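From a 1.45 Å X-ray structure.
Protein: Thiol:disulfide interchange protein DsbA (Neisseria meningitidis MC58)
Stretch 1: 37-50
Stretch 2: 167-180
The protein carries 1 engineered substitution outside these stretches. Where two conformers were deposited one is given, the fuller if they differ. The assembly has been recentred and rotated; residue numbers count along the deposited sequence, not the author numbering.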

# COMPACT_ATOMS: atom_id res chain seq x y z
N PRO A 37 -13.42 -2.38 -1.84
CA PRO A 37 -13.73 -3.56 -1.02
C PRO A 37 -12.72 -4.70 -1.07
O PRO A 37 -12.43 -5.29 -0.03
CB PRO A 37 -15.10 -4.01 -1.56
CG PRO A 37 -15.70 -2.74 -2.09
CD PRO A 37 -14.53 -2.05 -2.75
N HIS A 38 -12.16 -5.00 -2.23
CA HIS A 38 -11.19 -6.09 -2.30
C HIS A 38 -9.92 -5.72 -1.56
O HIS A 38 -9.25 -6.59 -0.99
CB HIS A 38 -10.93 -6.51 -3.75
CG HIS A 38 -12.01 -7.38 -4.31
ND1 HIS A 38 -12.83 -8.15 -3.51
CD2 HIS A 38 -12.39 -7.63 -5.58
CE1 HIS A 38 -13.68 -8.82 -4.27
NE2 HIS A 38 -13.43 -8.52 -5.53
N CYS A 39 -9.58 -4.43 -1.56
CA CYS A 39 -8.43 -3.93 -0.81
C CYS A 39 -8.66 -4.09 0.70
O CYS A 39 -7.72 -4.43 1.43
CB CYS A 39 -8.17 -2.46 -1.12
SG CYS A 39 -7.92 -2.08 -2.87
N ALA A 40 -9.89 -3.86 1.15
CA ALA A 40 -10.24 -4.02 2.56
C ALA A 40 -10.14 -5.47 2.98
O ALA A 40 -9.79 -5.76 4.14
CB ALA A 40 -11.65 -3.48 2.87
N HIS A 41 -10.43 -6.39 2.06
CA HIS A 41 -10.32 -7.82 2.34
C HIS A 41 -8.89 -8.31 2.31
O HIS A 41 -8.51 -9.17 3.10
CB HIS A 41 -11.16 -8.64 1.37
CG HIS A 41 -12.61 -8.69 1.73
ND1 HIS A 41 -13.58 -8.03 1.01
CD2 HIS A 41 -13.25 -9.30 2.76
CE1 HIS A 41 -14.76 -8.25 1.56
NE2 HIS A 41 -14.58 -9.01 2.63
N LEU A 42 -8.09 -7.79 1.38
CA LEU A 42 -6.67 -8.15 1.35
C LEU A 42 -5.95 -7.66 2.61
O LEU A 42 -5.03 -8.32 3.09
CB LEU A 42 -5.99 -7.56 0.09
CG LEU A 42 -4.46 -7.69 -0.02
CD1 LEU A 42 -3.96 -9.16 0.07
CD2 LEU A 42 -3.95 -7.06 -1.31
N GLU A 43 -6.38 -6.50 3.12
CA GLU A 43 -5.69 -5.82 4.21
C GLU A 43 -5.27 -6.72 5.38
O GLU A 43 -4.08 -6.79 5.68
CB GLU A 43 -6.51 -4.62 4.70
CG GLU A 43 -5.87 -3.87 5.88
CD GLU A 43 -4.55 -3.20 5.54
OE1 GLU A 43 -4.26 -2.99 4.34
OE2 GLU A 43 -3.82 -2.87 6.50
N PRO A 44 -6.24 -7.42 6.03
CA PRO A 44 -5.83 -8.25 7.17
C PRO A 44 -4.86 -9.39 6.83
O PRO A 44 -4.01 -9.76 7.65
CB PRO A 44 -7.15 -8.80 7.70
CG PRO A 44 -8.09 -8.74 6.55
CD PRO A 44 -7.70 -7.48 5.83
N VAL A 45 -4.97 -9.93 5.61
CA VAL A 45 -4.09 -11.01 5.17
C VAL A 45 -2.67 -10.50 4.97
O VAL A 45 -1.68 -11.11 5.44
CB VAL A 45 -4.63 -11.66 3.86
CG1 VAL A 45 -3.66 -12.69 3.31
CG2 VAL A 45 -6.01 -12.31 4.09
N LEU A 46 -2.57 -9.36 4.27
CA LEU A 46 -1.28 -8.81 3.92
C LEU A 46 -0.58 -8.23 5.15
O LEU A 46 0.62 -8.42 5.33
CB LEU A 46 -1.42 -7.74 2.82
CG LEU A 46 -0.13 -7.04 2.36
CD1 LEU A 46 0.93 -8.01 1.84
CD2 LEU A 46 -0.45 -5.96 1.31
N SER A 47 -1.33 -7.52 5.98
CA SER A 47 -0.73 -6.95 7.18
C SER A 47 -0.24 -8.05 8.15
O SER A 47 0.83 -7.91 8.76
CB SER A 47 -1.69 -5.98 7.86
OG SER A 47 -2.81 -6.63 8.38
N LYS A 48 -1.01 -9.13 8.28
CA LYS A 48 -0.55 -10.26 9.09
C LYS A 48 0.71 -10.86 8.50
O LYS A 48 1.67 -11.13 9.21
CB LYS A 48 -1.62 -11.33 9.22
CG LYS A 48 -1.09 -12.55 9.96
CD LYS A 48 -2.19 -13.50 10.27
CE LYS A 48 -1.66 -14.62 11.15
NZ LYS A 48 -2.80 -15.43 11.62
N HIS A 49 0.70 -11.08 7.18
CA HIS A 49 1.85 -11.71 6.55
C HIS A 49 3.11 -10.87 6.75
O HIS A 49 4.18 -11.42 6.97
CB HIS A 49 1.58 -11.96 5.07
CG HIS A 49 2.58 -12.88 4.44
ND1 HIS A 49 2.74 -14.19 4.87
CD2 HIS A 49 3.49 -12.68 3.47
CE1 HIS A 49 3.70 -14.75 4.15
NE2 HIS A 49 4.18 -13.86 3.31
N ALA A 50 2.96 -9.55 6.65
CA ALA A 50 4.09 -8.64 6.83
C ALA A 50 4.78 -8.78 8.18
O ALA A 50 5.96 -8.46 8.32
CB ALA A 50 3.66 -7.20 6.59
N GLU A 167 0.04 -12.04 -9.48
CA GLU A 167 -1.25 -12.32 -10.12
C GLU A 167 -2.01 -13.23 -9.15
O GLU A 167 -1.70 -14.42 -9.03
CB GLU A 167 -1.06 -12.98 -11.49
CG GLU A 167 -0.15 -12.22 -12.46
CD GLU A 167 -0.79 -10.96 -13.03
OE1 GLU A 167 -2.03 -10.95 -13.14
OE2 GLU A 167 -0.08 -10.00 -13.36
N PHE A 168 -2.96 -12.66 -8.42
CA PHE A 168 -3.62 -13.36 -7.32
C PHE A 168 -4.70 -14.32 -7.81
O PHE A 168 -5.54 -13.95 -8.63
CB PHE A 168 -4.30 -12.34 -6.39
CG PHE A 168 -3.36 -11.56 -5.52
CD1 PHE A 168 -3.02 -12.05 -4.26
CD2 PHE A 168 -2.90 -10.30 -5.91
CE1 PHE A 168 -2.18 -11.31 -3.41
CE2 PHE A 168 -2.07 -9.56 -5.08
CZ PHE A 168 -1.70 -10.07 -3.81
N ALA A 169 -4.67 -15.55 -7.27
CA ALA A 169 -5.79 -16.50 -7.37
C ALA A 169 -6.76 -16.27 -6.20
O ALA A 169 -7.98 -16.22 -6.37
CB ALA A 169 -5.29 -17.94 -7.41
N ASP A 170 -6.18 -16.10 -5.01
CA ASP A 170 -6.87 -15.56 -3.83
C ASP A 170 -5.82 -14.88 -2.94
O ASP A 170 -4.63 -14.93 -3.25
CB ASP A 170 -7.72 -16.63 -3.09
CG ASP A 170 -6.90 -17.76 -2.48
OD1 ASP A 170 -5.66 -17.66 -2.31
OD2 ASP A 170 -7.52 -18.78 -2.11
N TRP A 171 -6.23 -14.22 -1.86
CA TRP A 171 -5.25 -13.44 -1.09
C TRP A 171 -4.23 -14.33 -0.39
O TRP A 171 -3.03 -14.04 -0.37
CB TRP A 171 -5.93 -12.48 -0.11
CG TRP A 171 -7.05 -11.68 -0.70
CD1 TRP A 171 -8.32 -11.59 -0.22
CD2 TRP A 171 -7.00 -10.85 -1.88
NE1 TRP A 171 -9.08 -10.78 -1.03
CE2 TRP A 171 -8.29 -10.31 -2.06
CE3 TRP A 171 -5.99 -10.54 -2.81
CZ2 TRP A 171 -8.60 -9.46 -3.12
CZ3 TRP A 171 -6.30 -9.70 -3.87
CH2 TRP A 171 -7.59 -9.17 -4.02
N GLU A 172 -4.71 -15.43 0.19
CA GLU A 172 -3.82 -16.30 0.96
C GLU A 172 -2.72 -16.92 0.12
O GLU A 172 -1.54 -16.85 0.49
CB GLU A 172 -4.63 -17.37 1.69
CG GLU A 172 -5.43 -16.83 2.86
CD GLU A 172 -4.58 -16.59 4.09
OE1 GLU A 172 -3.40 -16.99 4.10
OE2 GLU A 172 -5.09 -16.00 5.06
N SER A 173 -3.07 -17.51 -1.03
CA SER A 173 -2.06 -18.08 -1.91
C SER A 173 -1.10 -17.02 -2.44
O SER A 173 0.09 -17.30 -2.69
CB SER A 173 -2.67 -18.87 -3.07
OG SER A 173 -3.47 -18.05 -3.90
N GLY A 174 -1.60 -15.80 -2.59
CA GLY A 174 -0.74 -14.70 -3.05
C GLY A 174 0.39 -14.40 -2.08
O GLY A 174 1.46 -13.92 -2.49
N MET A 175 0.18 -14.67 -0.79
CA MET A 175 1.25 -14.46 0.19
C MET A 175 2.43 -15.38 -0.06
O MET A 175 3.59 -14.98 0.08
CB MET A 175 0.73 -14.62 1.63
CG MET A 175 -0.39 -13.66 2.03
SD MET A 175 -0.02 -11.90 1.83
CE MET A 175 -0.85 -11.53 0.26
N ASN A 176 2.14 -16.63 -0.44
CA ASN A 176 3.18 -17.58 -0.85
C ASN A 176 3.95 -17.07 -2.08
O ASN A 176 5.18 -17.14 -2.14
CB ASN A 176 2.56 -18.94 -1.16
CG ASN A 176 1.92 -19.60 0.06
OD1 ASN A 176 2.34 -19.38 1.20
ND2 ASN A 176 0.91 -20.44 -0.18
N THR A 177 3.22 -16.56 -3.06
CA THR A 177 3.85 -15.93 -4.23
C THR A 177 4.79 -14.79 -3.81
O THR A 177 5.92 -14.70 -4.30
CB THR A 177 2.79 -15.44 -5.26
OG1 THR A 177 1.94 -16.54 -5.61
CG2 THR A 177 3.43 -14.91 -6.54
N ILE A 178 4.35 -13.94 -2.90
CA ILE A 178 5.21 -12.86 -2.40
C ILE A 178 6.52 -13.42 -1.84
O ILE A 178 7.60 -12.92 -2.16
CB ILE A 178 4.48 -11.98 -1.35
CG1 ILE A 178 3.37 -11.16 -2.03
CG2 ILE A 178 5.47 -11.03 -0.60
CD1 ILE A 178 2.42 -10.47 -1.09
N ASP A 179 6.42 -14.47 -1.02
CA ASP A 179 7.62 -15.07 -0.43
C ASP A 179 8.59 -15.60 -1.48
O ASP A 179 9.81 -15.41 -1.36
CB ASP A 179 7.23 -16.19 0.53
CG ASP A 179 6.51 -15.68 1.77
OD1 ASP A 179 6.52 -14.45 2.02
OD2 ASP A 179 5.95 -16.54 2.51
N LEU A 180 8.06 -16.28 -2.49
CA LEU A 180 8.88 -16.81 -3.58
C LEU A 180 9.52 -15.69 -4.38
O LEU A 180 10.71 -15.77 -4.73
CB LEU A 180 8.06 -17.73 -4.51
CG LEU A 180 7.50 -19.04 -3.94
CD1 LEU A 180 6.59 -19.68 -4.97
CD2 LEU A 180 8.66 -19.95 -3.60

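Helices that pack side by side commonly interlock by setting a side chain of one into a hollow formed by four residues of the other, and this pair from DsbA illustrates the principle twice. At the apolar centre, Met175 enters the pocket made by Leu42, Val45, Leu46 and His49. Its flexible thioether follows the available surface: CG lies 3.6 Å from Val45 CG1, SD 4.0 Å from Leu46 CD1, and CE 3.9 Å from Leu42 CD1. One turn earlier, Trp171 fills the neighbouring hollow among His38, His41, Leu42 and Val45. One face of its indole rests on Leu42, whose CB lies 4.1 Å from the centroid of the six-membered ring, a CH-pi contact over the face. Leu42 thus serves both pockets, and its CD1 also reaches Trp171 CE3 at 3.8 Å.

The backbone arrangement accompanies this repetition. The helix axes approach to 9.7 Å and run in broadly the same direction, 40° apart; the nearest CA atoms pair Leu42 with Trp171 (6.0 Å), Val45 with Glu172 (6.8 Å) and His49 with Met175 (7.0 Å). Stretch 1 is kinked at Pro44, whose ring nitrogen carries no hydrogen to bond to the preceding turn. The helix of stretch 2 begins after Asp170, which caps it: OD1 accepts from Ser173 N at 2.9 Å and from Ser173 OG at 2.7 Å.

Toward the polar edge, His49 combines two kinds of chemistry. Met175 CB sits 3.7 Å from the imidazole centroid, almost directly over the face, while the ring edge remains free for a polar partner. There His49 NE2 donates to Asp179 OD1 at 2.7 Å, a hydrogen bond between the stretches. Its N-H...O angle of 160° is nearly straight, as expected for an acceptor lying near the ring plane.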